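Local coordinates for single-strand binding protein (PDB 2FXQ) that binds single-stranded DNA and probably recruits partner proteins during DNA replication, recombination and repair, at residues 35-40 with 49-54; 202-207 with 214-219; 53-58 with 96-101. All blocks are in the same frame, centred on the assembly; numbering follows the deposited sequence.

Interaction 1: residues 35-40 with 49-54; sequences AGQDAF and EVPWYH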
loop_
_atom_site.group_PDB
_atom_site.type_symbol
_atom_site.label_atom_id
_atom_site.label_comp_id
_atom_site.label_asym_id
_atom_site.label_seq_id
_atom_site.Cartn_x
_atom_site.Cartn_y
_atom_site.Cartn_z
ATOM N N ALA A 35 9.438 -10.102 11.357
ATOM C CA ALA A 35 9.022 -9.302 12.509
ATOM C C ALA A 35 9.110 -7.828 12.212
ATOM O O ALA A 35 9.963 -7.379 11.430
ATOM C CB ALA A 35 9.847 -9.625 13.733
ATOM N N GLY A 36 8.240 -7.065 12.853
ATOM C CA GLY A 36 8.291 -5.615 12.787
ATOM C C GLY A 36 7.522 -5.062 13.994
ATOM O O GLY A 36 7.233 -5.788 14.957
ATOM N N GLN A 37 7.136 -3.800 13.910
ATOM C CA GLN A 37 6.373 -3.173 14.994
ATOM C C GLN A 37 5.216 -2.402 14.406
ATOM O O GLN A 37 5.350 -1.833 13.331
ATOM C CB GLN A 37 7.291 -2.129 15.700
ATOM C CG GLN A 37 8.638 -2.648 16.117
ATOM C CD GLN A 37 8.547 -3.487 17.401
ATOM O OE1 GLN A 37 7.573 -3.377 18.166
ATOM N NE2 GLN A 37 9.535 -4.326 17.622
ATOM N N ASP A 38 4.099 -2.299 15.095
ATOM C CA ASP A 38 3.308 -1.126 14.754
ATOM C C ASP A 38 2.790 -0.359 15.903
ATOM O O ASP A 38 2.568 -0.891 16.980
ATOM C CB ASP A 38 2.128 -1.422 13.921
ATOM C CG ASP A 38 1.778 -2.781 13.972
ATOM O OD1 ASP A 38 1.809 -3.319 12.840
ATOM O OD2 ASP A 38 1.501 -3.353 15.073
ATOM N N ALA A 39 2.536 0.872 15.570
ATOM C CA ALA A 39 2.112 1.869 16.521
ATOM C C ALA A 39 0.605 1.779 16.658
ATOM O O ALA A 39 -0.129 1.481 15.680
ATOM C CB ALA A 39 2.513 3.216 15.999
ATOM N N PHE A 40 0.132 2.010 17.876
ATOM C CA PHE A 40 -1.288 2.216 18.096
ATOM C C PHE A 40 -1.473 3.139 19.293
ATOM O O PHE A 40 -0.515 3.390 20.013
ATOM C CB PHE A 40 -1.993 0.880 18.313
ATOM C CG PHE A 40 -1.643 0.214 19.597
ATOM C CD1 PHE A 40 -2.471 0.349 20.717
ATOM C CD2 PHE A 40 -0.483 -0.548 19.705
ATOM C CE1 PHE A 40 -2.143 -0.268 21.935
ATOM C CE2 PHE A 40 -0.144 -1.171 20.920
ATOM C CZ PHE A 40 -0.985 -1.042 22.034
ATOM N N GLU A 49 3.865 0.860 20.841
ATOM C CA GLU A 49 4.246 0.000 19.692
ATOM C C GLU A 49 4.023 -1.382 20.181
ATOM O O GLU A 49 4.212 -1.636 21.378
ATOM C CB GLU A 49 5.719 0.115 19.370
ATOM C CG GLU A 49 6.197 1.483 18.983
ATOM C CD GLU A 49 7.590 1.441 18.414
ATOM O OE1 GLU A 49 8.047 2.501 17.931
ATOM O OE2 GLU A 49 8.242 0.370 18.466
ATOM N N VAL A 50 3.619 -2.290 19.300
ATOM C CA VAL A 50 3.633 -3.703 19.645
ATOM C C VAL A 50 4.168 -4.454 18.454
ATOM O O VAL A 50 3.870 -4.092 17.317
ATOM C CB VAL A 50 2.276 -4.342 20.001
ATOM C CG1 VAL A 50 1.868 -3.983 21.452
ATOM C CG2 VAL A 50 1.212 -4.040 18.978
ATOM N N PRO A 51 4.965 -5.470 18.725
ATOM C CA PRO A 51 5.528 -6.280 17.647
ATOM C C PRO A 51 4.475 -7.068 16.912
ATOM O O PRO A 51 3.357 -7.331 17.447
ATOM C CB PRO A 51 6.478 -7.213 18.366
ATOM C CG PRO A 51 6.040 -7.179 19.836
ATOM C CD PRO A 51 5.400 -5.915 20.082
ATOM N N TRP A 52 4.809 -7.387 15.651
ATOM C CA TRP A 52 4.067 -8.328 14.876
ATOM C C TRP A 52 5.112 -9.359 14.464
ATOM O O TRP A 52 6.297 -9.010 14.332
ATOM C CB TRP A 52 3.389 -7.641 13.661
ATOM C CG TRP A 52 4.203 -6.870 12.633
ATOM C CD1 TRP A 52 4.297 -5.479 12.508
ATOM C CD2 TRP A 52 4.951 -7.421 11.546
ATOM N NE1 TRP A 52 5.069 -5.188 11.405
ATOM C CE2 TRP A 52 5.469 -6.338 10.795
ATOM C CE3 TRP A 52 5.251 -8.737 11.127
ATOM C CZ2 TRP A 52 6.255 -6.518 9.632
ATOM C CZ3 TRP A 52 6.044 -8.918 9.953
ATOM C CH2 TRP A 52 6.536 -7.791 9.237
ATOM N N TYR A 53 4.673 -10.607 14.286
ATOM C CA TYR A 53 5.486 -11.695 13.811
ATOM C C TYR A 53 4.592 -12.391 12.827
ATOM O O TYR A 53 3.468 -12.791 13.166
ATOM C CB TYR A 53 5.843 -12.728 14.945
ATOM C CG TYR A 53 6.627 -12.066 16.030
ATOM C CD1 TYR A 53 5.980 -11.433 17.115
ATOM C CD2 TYR A 53 8.023 -11.990 15.945
ATOM C CE1 TYR A 53 6.725 -10.762 18.115
ATOM C CE2 TYR A 53 8.780 -11.310 16.959
ATOM C CZ TYR A 53 8.120 -10.714 18.030
ATOM O OH TYR A 53 8.888 -10.055 18.995
ATOM N N HIS A 54 5.084 -12.604 11.615
ATOM C CA HIS A 54 4.262 -13.304 10.647
ATOM C C HIS A 54 5.079 -14.217 9.803
ATOM O O HIS A 54 6.208 -13.862 9.419
ATOM C CB HIS A 54 3.578 -12.312 9.708
ATOM C CG HIS A 54 2.660 -11.373 10.420
ATOM N ND1 HIS A 54 1.639 -11.825 11.228
ATOM C CD2 HIS A 54 2.588 -10.024 10.424
ATOM C CE1 HIS A 54 0.974 -10.793 11.705
ATOM N NE2 HIS A 54 1.559 -9.686 11.274
HETATM O O HOH W 1 5.420 -2.361 10.302
#
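Gly-36 and Trp-52 face each other as a hydrogen-bonded pair in the antiparallel beta hairpin of strands 28-41 and 47-59, part of the first of the two OB folds in this chain. The contact lies largely at the surface, and the N-to-C directions of the two short segments are 143° apart. Gly-36 N donates to Trp-52 O, and Trp-52 N returns a bond to Gly-36 O; two residues further along, Asp-38 N donates to Val-50 O and Val-50 N to Asp-38 O, each at 2.9 Å. Trp-52 CG sits between the backbone N and the carbonyl carbon (chi1 57°), and the indole that follows from it lies directly on the backbone of Gly-36, which has no side chain to come between. Gly-36 N lies 3.4 Å above the ring plane, over its centre, while Gly-36 CA makes a CH-pi contact 3.7 Å from the centroid of the five-membered ring. Asp-38 is on the same face of the hairpin; its OD1 approaches Trp-52 CD1 at 3.3 Å and accepts a hydrogen bond from Asn-129 of the second OB fold. Toward the turn of the hairpin, the edge of the Phe-40 ring meets Val-50, with CE2 3.5 Å from CG1, and Phe-40 also touches Arg-200. Across the opposite face, Ala-35 CB packs against Tyr-53 CD2. At the indole edge a water lies in the ring plane, accepting from Trp-52 NE1 at 3.1 Å and donating to Gln-37 O.

Interaction 2: residues 202-207 with 214-219; sequences VNDSWT and RFQTRV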
loop_
_atom_site.group_PDB
_atom_site.type_symbol
_atom_site.label_atom_id
_atom_site.label_comp_id
_atom_site.label_asym_id
_atom_site.label_seq_id
_atom_site.Cartn_x
_atom_site.Cartn_y
_atom_site.Cartn_z
ATOM N N VAL A 202 -1.989 -8.130 12.196
ATOM C CA VAL A 202 -1.577 -8.011 13.598
ATOM C C VAL A 202 -1.625 -9.391 14.241
ATOM O O VAL A 202 -2.174 -10.324 13.696
ATOM C CB VAL A 202 -2.503 -7.025 14.417
ATOM C CG1 VAL A 202 -2.446 -5.567 13.853
ATOM C CG2 VAL A 202 -3.921 -7.522 14.378
ATOM N N ASN A 203 -1.114 -9.480 15.472
ATOM C CA ASN A 203 -1.158 -10.734 16.186
ATOM C C ASN A 203 -2.075 -10.525 17.376
ATOM O O ASN A 203 -1.866 -9.622 18.166
ATOM C CB ASN A 203 0.220 -11.111 16.731
ATOM C CG ASN A 203 1.245 -11.387 15.637
ATOM O OD1 ASN A 203 2.188 -10.668 15.544
ATOM N ND2 ASN A 203 1.079 -12.471 14.864
ATOM N N ASP A 204 -3.114 -11.311 17.455
ATOM C CA ASP A 204 -4.063 -11.230 18.593
ATOM C C ASP A 204 -3.805 -12.357 19.600
ATOM O O ASP A 204 -3.340 -13.428 19.212
ATOM C CB ASP A 204 -5.489 -11.340 18.088
ATOM C CG ASP A 204 -6.505 -10.858 19.116
ATOM O OD1 ASP A 204 -6.089 -10.304 20.174
ATOM O OD2 ASP A 204 -7.738 -11.007 18.949
ATOM N N SER A 205 -4.094 -12.087 20.882
ATOM C CA SER A 205 -3.850 -12.991 22.022
ATOM C C SER A 205 -5.160 -13.624 22.417
ATOM O O SER A 205 -6.196 -12.936 22.454
ATOM C CB SER A 205 -3.434 -12.162 23.251
ATOM O OG SER A 205 -2.079 -12.369 23.606
ATOM N N TRP A 206 -5.133 -14.920 22.712
ATOM C CA TRP A 206 -6.272 -15.578 23.375
ATOM C C TRP A 206 -5.748 -16.192 24.659
ATOM O O TRP A 206 -4.764 -16.894 24.620
ATOM C CB TRP A 206 -6.846 -16.684 22.512
ATOM C CG TRP A 206 -7.603 -16.165 21.381
ATOM C CD1 TRP A 206 -7.106 -15.796 20.156
ATOM C CD2 TRP A 206 -9.005 -15.927 21.337
ATOM N NE1 TRP A 206 -8.125 -15.331 19.364
ATOM C CE2 TRP A 206 -9.303 -15.401 20.059
ATOM C CE3 TRP A 206 -10.051 -16.090 22.256
ATOM C CZ2 TRP A 206 -10.604 -15.046 19.674
ATOM C CZ3 TRP A 206 -11.346 -15.756 21.877
ATOM C CH2 TRP A 206 -11.612 -15.218 20.593
ATOM N N THR A 207 -6.411 -15.919 25.780
ATOM C CA THR A 207 -5.954 -16.366 27.106
ATOM C C THR A 207 -6.988 -17.327 27.701
ATOM O O THR A 207 -8.164 -16.982 27.770
ATOM C CB THR A 207 -5.806 -15.110 28.032
ATOM O OG1 THR A 207 -4.727 -14.286 27.551
ATOM C CG2 THR A 207 -5.372 -15.472 29.479
ATOM N N ARG A 214 -2.506 -18.131 23.753
ATOM C CA ARG A 214 -2.277 -18.480 22.341
ATOM C C ARG A 214 -2.345 -17.243 21.433
ATOM O O ARG A 214 -2.864 -16.223 21.825
ATOM C CB ARG A 214 -3.259 -19.542 21.870
ATOM C CG ARG A 214 -2.692 -20.935 21.999
ATOM C CD ARG A 214 -3.691 -21.996 22.433
ATOM N NE ARG A 214 -3.013 -23.183 22.970
ATOM C CZ ARG A 214 -3.454 -24.438 22.860
ATOM N NH1 ARG A 214 -4.594 -24.712 22.232
ATOM N NH2 ARG A 214 -2.747 -25.429 23.386
ATOM N N PHE A 215 -1.814 -17.354 20.226
ATOM C CA PHE A 215 -1.752 -16.226 19.299
ATOM C C PHE A 215 -2.367 -16.592 17.961
ATOM O O PHE A 215 -2.342 -17.752 17.546
ATOM C CB PHE A 215 -0.321 -15.721 19.130
ATOM C CG PHE A 215 0.212 -15.021 20.331
ATOM C CD1 PHE A 215 0.805 -15.743 21.365
ATOM C CD2 PHE A 215 0.126 -13.641 20.442
ATOM C CE1 PHE A 215 1.287 -15.100 22.499
ATOM C CE2 PHE A 215 0.614 -12.982 21.569
ATOM C CZ PHE A 215 1.190 -13.715 22.602
ATOM N N GLN A 216 -2.944 -15.584 17.315
ATOM C CA GLN A 216 -3.722 -15.716 16.092
ATOM C C GLN A 216 -3.374 -14.457 15.250
ATOM O O GLN A 216 -3.344 -13.318 15.791
ATOM C CB GLN A 216 -5.212 -15.742 16.459
ATOM C CG GLN A 216 -6.219 -15.884 15.307
ATOM C CD GLN A 216 -7.539 -15.142 15.564
ATOM O OE1 GLN A 216 -7.769 -14.622 16.662
ATOM N NE2 GLN A 216 -8.406 -15.085 14.542
ATOM N N THR A 217 -3.051 -14.657 13.968
ATOM C CA THR A 217 -2.822 -13.522 13.069
ATOM C C THR A 217 -4.189 -13.081 12.569
ATOM O O THR A 217 -5.006 -13.912 12.202
ATOM C CB THR A 217 -1.881 -13.894 11.878
ATOM O OG1 THR A 217 -0.507 -13.956 12.300
ATOM C CG2 THR A 217 -1.826 -12.726 10.826
ATOM N N ARG A 218 -4.475 -11.772 12.569
ATOM C CA ARG A 218 -5.666 -11.298 11.904
ATOM C C ARG A 218 -5.387 -9.928 11.225
ATOM O O ARG A 218 -4.340 -9.305 11.442
ATOM C CB ARG A 218 -6.849 -11.040 12.842
ATOM C CG ARG A 218 -7.020 -11.931 14.052
ATOM C CD ARG A 218 -7.567 -11.118 15.213
ATOM N NE ARG A 218 -8.964 -10.749 15.008
ATOM C CZ ARG A 218 -9.927 -10.941 15.921
ATOM N NH1 ARG A 218 -9.637 -11.492 17.105
ATOM N NH2 ARG A 218 -11.182 -10.573 15.658
ATOM N N VAL A 219 -6.377 -9.482 10.500
ATOM C CA VAL A 219 -6.286 -8.190 9.811
ATOM C C VAL A 219 -6.981 -7.196 10.715
ATOM O O VAL A 219 -8.132 -7.433 11.107
ATOM C CB VAL A 219 -6.954 -8.242 8.418
ATOM C CG1 VAL A 219 -7.103 -6.808 7.807
ATOM C CG2 VAL A 219 -6.156 -9.274 7.495
#
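Trp-206 and Gln-216 meet on one face of the antiparallel beta hairpin of strands 194-207 and 213-225, in the second OB fold. Starting from the backbone, Trp-206 CB passes 4.1 Å from Arg-214 O, the acceptor of the Trp-206 N bond. Next along the side chain, CD1 comes to 3.7 Å from Gln-216 OE1, and NE1 donates to that same oxygen at 2.8 Å in a nearly straight bond (172°). OE1 lies in the indole plane, at the ring edge, although the amide itself is turned 42° from the ring. CE2, on the other side of NE1, is 3.8 Å from OE1, so the oxygen sits squarely at the N-H. Farther out, CZ2 comes only loosely near Arg-218 NH1.

Arg-218 shares this face, its chain bent at chi2 and chi3. Its CD rests on Asp-204 CB at 3.6 Å, and its NH1 reaches Asp-204 OD2 at 2.7 Å in a salt bridge whose hydrogen bond is weak, bent to 120° at the hydrogen. Six backbone bonds, two for each of the pairs Val-202 with Arg-218, Asp-204 with Gln-216 and Trp-206 with Arg-214, knit the strands together beneath these groups. Phe-215 and Ser-205 belong to the opposite face with Asn-203 and Thr-217. There the hydroxyl of Ser-205, whose hydrogen bond is to Arg-213 NH1, approaches the Phe-215 ring, with OG 3.4 Å from CE2.

Interaction 3: residues 53-58 with 96-101; sequences YHRVRL and EVQVRA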
loop_
_atom_site.group_PDB
_atom_site.type_symbol
_atom_site.label_atom_id
_atom_site.label_comp_id
_atom_site.label_asym_id
_atom_site.label_seq_id
_atom_site.Cartn_x
_atom_site.Cartn_y
_atom_site.Cartn_z
ATOM N N TYR A 53 4.673 -10.607 14.286
ATOM C CA TYR A 53 5.486 -11.695 13.811
ATOM C C TYR A 53 4.592 -12.391 12.827
ATOM O O TYR A 53 3.468 -12.791 13.166
ATOM C CB TYR A 53 5.843 -12.728 14.945
ATOM C CG TYR A 53 6.627 -12.066 16.030
ATOM C CD1 TYR A 53 5.980 -11.433 17.115
ATOM C CD2 TYR A 53 8.023 -11.990 15.945
ATOM C CE1 TYR A 53 6.725 -10.762 18.115
ATOM C CE2 TYR A 53 8.780 -11.310 16.959
ATOM C CZ TYR A 53 8.120 -10.714 18.030
ATOM O OH TYR A 53 8.888 -10.055 18.995
ATOM N N HIS A 54 5.084 -12.604 11.615
ATOM C CA HIS A 54 4.262 -13.304 10.647
ATOM C C HIS A 54 5.079 -14.217 9.803
ATOM O O HIS A 54 6.208 -13.862 9.419
ATOM C CB HIS A 54 3.578 -12.312 9.708
ATOM C CG HIS A 54 2.660 -11.373 10.420
ATOM N ND1 HIS A 54 1.639 -11.825 11.228
ATOM C CD2 HIS A 54 2.588 -10.024 10.424
ATOM C CE1 HIS A 54 0.974 -10.793 11.705
ATOM N NE2 HIS A 54 1.559 -9.686 11.274
ATOM N N ARG A 55 4.453 -15.317 9.425
ATOM C CA ARG A 55 5.071 -16.276 8.537
ATOM C C ARG A 55 4.809 -15.911 7.092
ATOM O O ARG A 55 3.700 -15.514 6.728
ATOM C CB ARG A 55 4.538 -17.672 8.802
ATOM C CG ARG A 55 5.100 -18.706 7.795
ATOM C CD ARG A 55 6.421 -19.345 8.217
ATOM N NE ARG A 55 6.195 -20.719 8.666
ATOM C CZ ARG A 55 6.632 -21.229 9.808
ATOM N NH1 ARG A 55 7.334 -20.496 10.658
ATOM N NH2 ARG A 55 6.365 -22.494 10.107
ATOM N N VAL A 56 5.844 -15.990 6.278
ATOM C CA VAL A 56 5.706 -15.748 4.851
ATOM C C VAL A 56 6.229 -17.003 4.151
ATOM O O VAL A 56 7.415 -17.379 4.334
ATOM C CB VAL A 56 6.512 -14.512 4.407
ATOM C CG1 VAL A 56 6.493 -14.328 2.852
ATOM C CG2 VAL A 56 5.893 -13.233 5.049
ATOM N N ARG A 57 5.402 -17.565 3.287
ATOM C CA ARG A 57 5.833 -18.752 2.548
ATOM C C ARG A 57 6.103 -18.441 1.071
ATOM O O ARG A 57 5.209 -17.907 0.380
ATOM C CB ARG A 57 4.718 -19.790 2.614
ATOM C CG ARG A 57 5.022 -21.053 1.789
ATOM C CD ARG A 57 4.140 -22.218 2.230
ATOM N NE ARG A 57 4.693 -22.776 3.476
ATOM C CZ ARG A 57 4.253 -23.902 4.041
ATOM N NH1 ARG A 57 3.227 -24.551 3.518
ATOM N NH2 ARG A 57 4.827 -24.373 5.122
ATOM N N LEU A 58 7.312 -18.810 0.605
ATOM C CA LEU A 58 7.610 -18.878 -0.828
ATOM C C LEU A 58 7.535 -20.273 -1.281
ATOM O O LEU A 58 8.078 -21.214 -0.619
ATOM C CB LEU A 58 9.048 -18.363 -1.111
ATOM C CG LEU A 58 9.338 -16.857 -0.895
ATOM C CD1 LEU A 58 8.911 -16.318 0.474
ATOM C CD2 LEU A 58 10.844 -16.596 -1.115
ATOM N N GLU A 96 -4.382 -21.234 10.797
ATOM C CA GLU A 96 -3.191 -20.360 10.751
ATOM C C GLU A 96 -3.152 -19.516 9.469
ATOM O O GLU A 96 -2.896 -20.031 8.379
ATOM C CB GLU A 96 -1.872 -21.138 10.938
ATOM C CG GLU A 96 -0.742 -20.331 11.574
ATOM C CD GLU A 96 0.653 -20.693 11.048
ATOM O OE1 GLU A 96 1.078 -21.864 11.199
ATOM O OE2 GLU A 96 1.346 -19.801 10.496
ATOM N N VAL A 97 -3.421 -18.223 9.613
ATOM C CA VAL A 97 -3.282 -17.271 8.510
ATOM C C VAL A 97 -1.801 -16.982 8.239
ATOM O O VAL A 97 -1.032 -16.643 9.158
ATOM C CB VAL A 97 -4.065 -15.978 8.775
ATOM C CG1 VAL A 97 -3.441 -14.785 8.020
ATOM C CG2 VAL A 97 -5.506 -16.161 8.367
ATOM N N GLN A 98 -1.393 -17.164 6.986
ATOM C CA GLN A 98 -0.023 -16.853 6.590
ATOM C C GLN A 98 -0.043 -15.993 5.326
ATOM O O GLN A 98 -1.077 -15.864 4.686
ATOM C CB GLN A 98 0.819 -18.126 6.377
ATOM C CG GLN A 98 0.553 -18.819 5.095
ATOM C CD GLN A 98 1.275 -20.182 4.926
ATOM O OE1 GLN A 98 2.059 -20.609 5.768
ATOM N NE2 GLN A 98 1.003 -20.834 3.811
ATOM N N VAL A 99 1.105 -15.454 4.987
ATOM C CA VAL A 99 1.217 -14.657 3.760
ATOM C C VAL A 99 1.839 -15.624 2.767
ATOM O O VAL A 99 2.912 -16.154 3.038
ATOM C CB VAL A 99 2.157 -13.488 3.950
ATOM C CG1 VAL A 99 2.390 -12.749 2.567
ATOM C CG2 VAL A 99 1.584 -12.579 5.052
ATOM N N ARG A 100 1.217 -15.802 1.609
ATOM C CA ARG A 100 1.879 -16.506 0.504
ATOM C C ARG A 100 2.520 -15.418 -0.350
ATOM O O ARG A 100 1.807 -14.570 -0.919
ATOM C CB ARG A 100 0.836 -17.295 -0.313
ATOM C CG ARG A 100 1.401 -17.762 -1.666
ATOM C CD ARG A 100 2.234 -19.033 -1.646
ATOM N NE ARG A 100 1.804 -19.889 -2.768
ATOM C CZ ARG A 100 0.842 -20.817 -2.694
ATOM N NH1 ARG A 100 0.220 -21.084 -1.533
ATOM N NH2 ARG A 100 0.533 -21.512 -3.781
ATOM N N ALA A 101 3.853 -15.421 -0.461
ATOM C CA ALA A 101 4.522 -14.384 -1.221
ATOM C C ALA A 101 4.338 -14.665 -2.711
ATOM O O ALA A 101 4.516 -15.801 -3.204
ATOM C CB ALA A 101 6.009 -14.298 -0.886
HETATM O O HOH W 2 1.301 -15.363 10.375
#
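In the first OB fold, Val-56 and Val-99 pair where strand 47-59 runs parallel to strand 97-101, the N-to-C directions of the two short segments 32° apart. Val-99 holds both of its backbone polar atoms against the neighbouring strand: its N donates to Arg-55 O at 3.1 Å, and its O accepts from Arg-57 N at 2.9 Å. Ala-101 N then continues the ladder to Arg-57 O. At the other end a water takes over, accepting from Arg-55 N and donating to Val-97 O where the strands part.

The two valines lie side by side and point the same way. Val-56 CG1, anti to the backbone N (chi1 174°), reaches Ala-101 CB at 3.8 Å, and Leu-58 CD1 touches that same methyl at an equal distance. Val-78 of strand 75-84 also packs against Val-56 and Ala-101, while Leu-58 reaches helix 61-66.

The other face is polar. Gln-98 crosses Arg-57, its NE2 3.8 Å from Arg-57 CD and its OE1 about 4.1 Å above one face of the guanidinium, toward the rim. OE1 also comes to 4.1 Å from Arg-55 CG. The firm polar partners lie outside: Glu-83 for Gln-98 NE2, Asp-31 for Arg-57 NE and Asn-33 for Arg-55 NH1. An alanine in place of Gln-98 would probably leave Glu-83 OE1 without this amide donor and open a gap beside the aliphatic chains of Arg-55 and Arg-57. Strands 47-59 and 97-101 are strands 3 and 5 of the five-stranded barrel, and their parallel pairing, among otherwise antiparallel neighbours, is the closure typical of the OB fold.

Strand 47-59 ties interactions 1 and 3 together: it pairs antiparallel with strand 28-41 in the first and parallel with 97-101 in the other. Their centres are about 15 Å apart, and Tyr-53 and His-54 belong to both. At those two residues the second OB fold comes in through interaction 2, whose centre lies about 12 Å from that of interaction 1 and 14 Å from that of interaction 3. Tyr-53 N lies 2.8 Å from Asn-203 OD1 and His-54 ND1 3.2 Å from Thr-217 OG1, both probable hydrogen bonds, and His-54 CE1 packs on Asn-203 ND2 at 3.6 Å. The hairpins of the two OB folds thus meet directly within one chain.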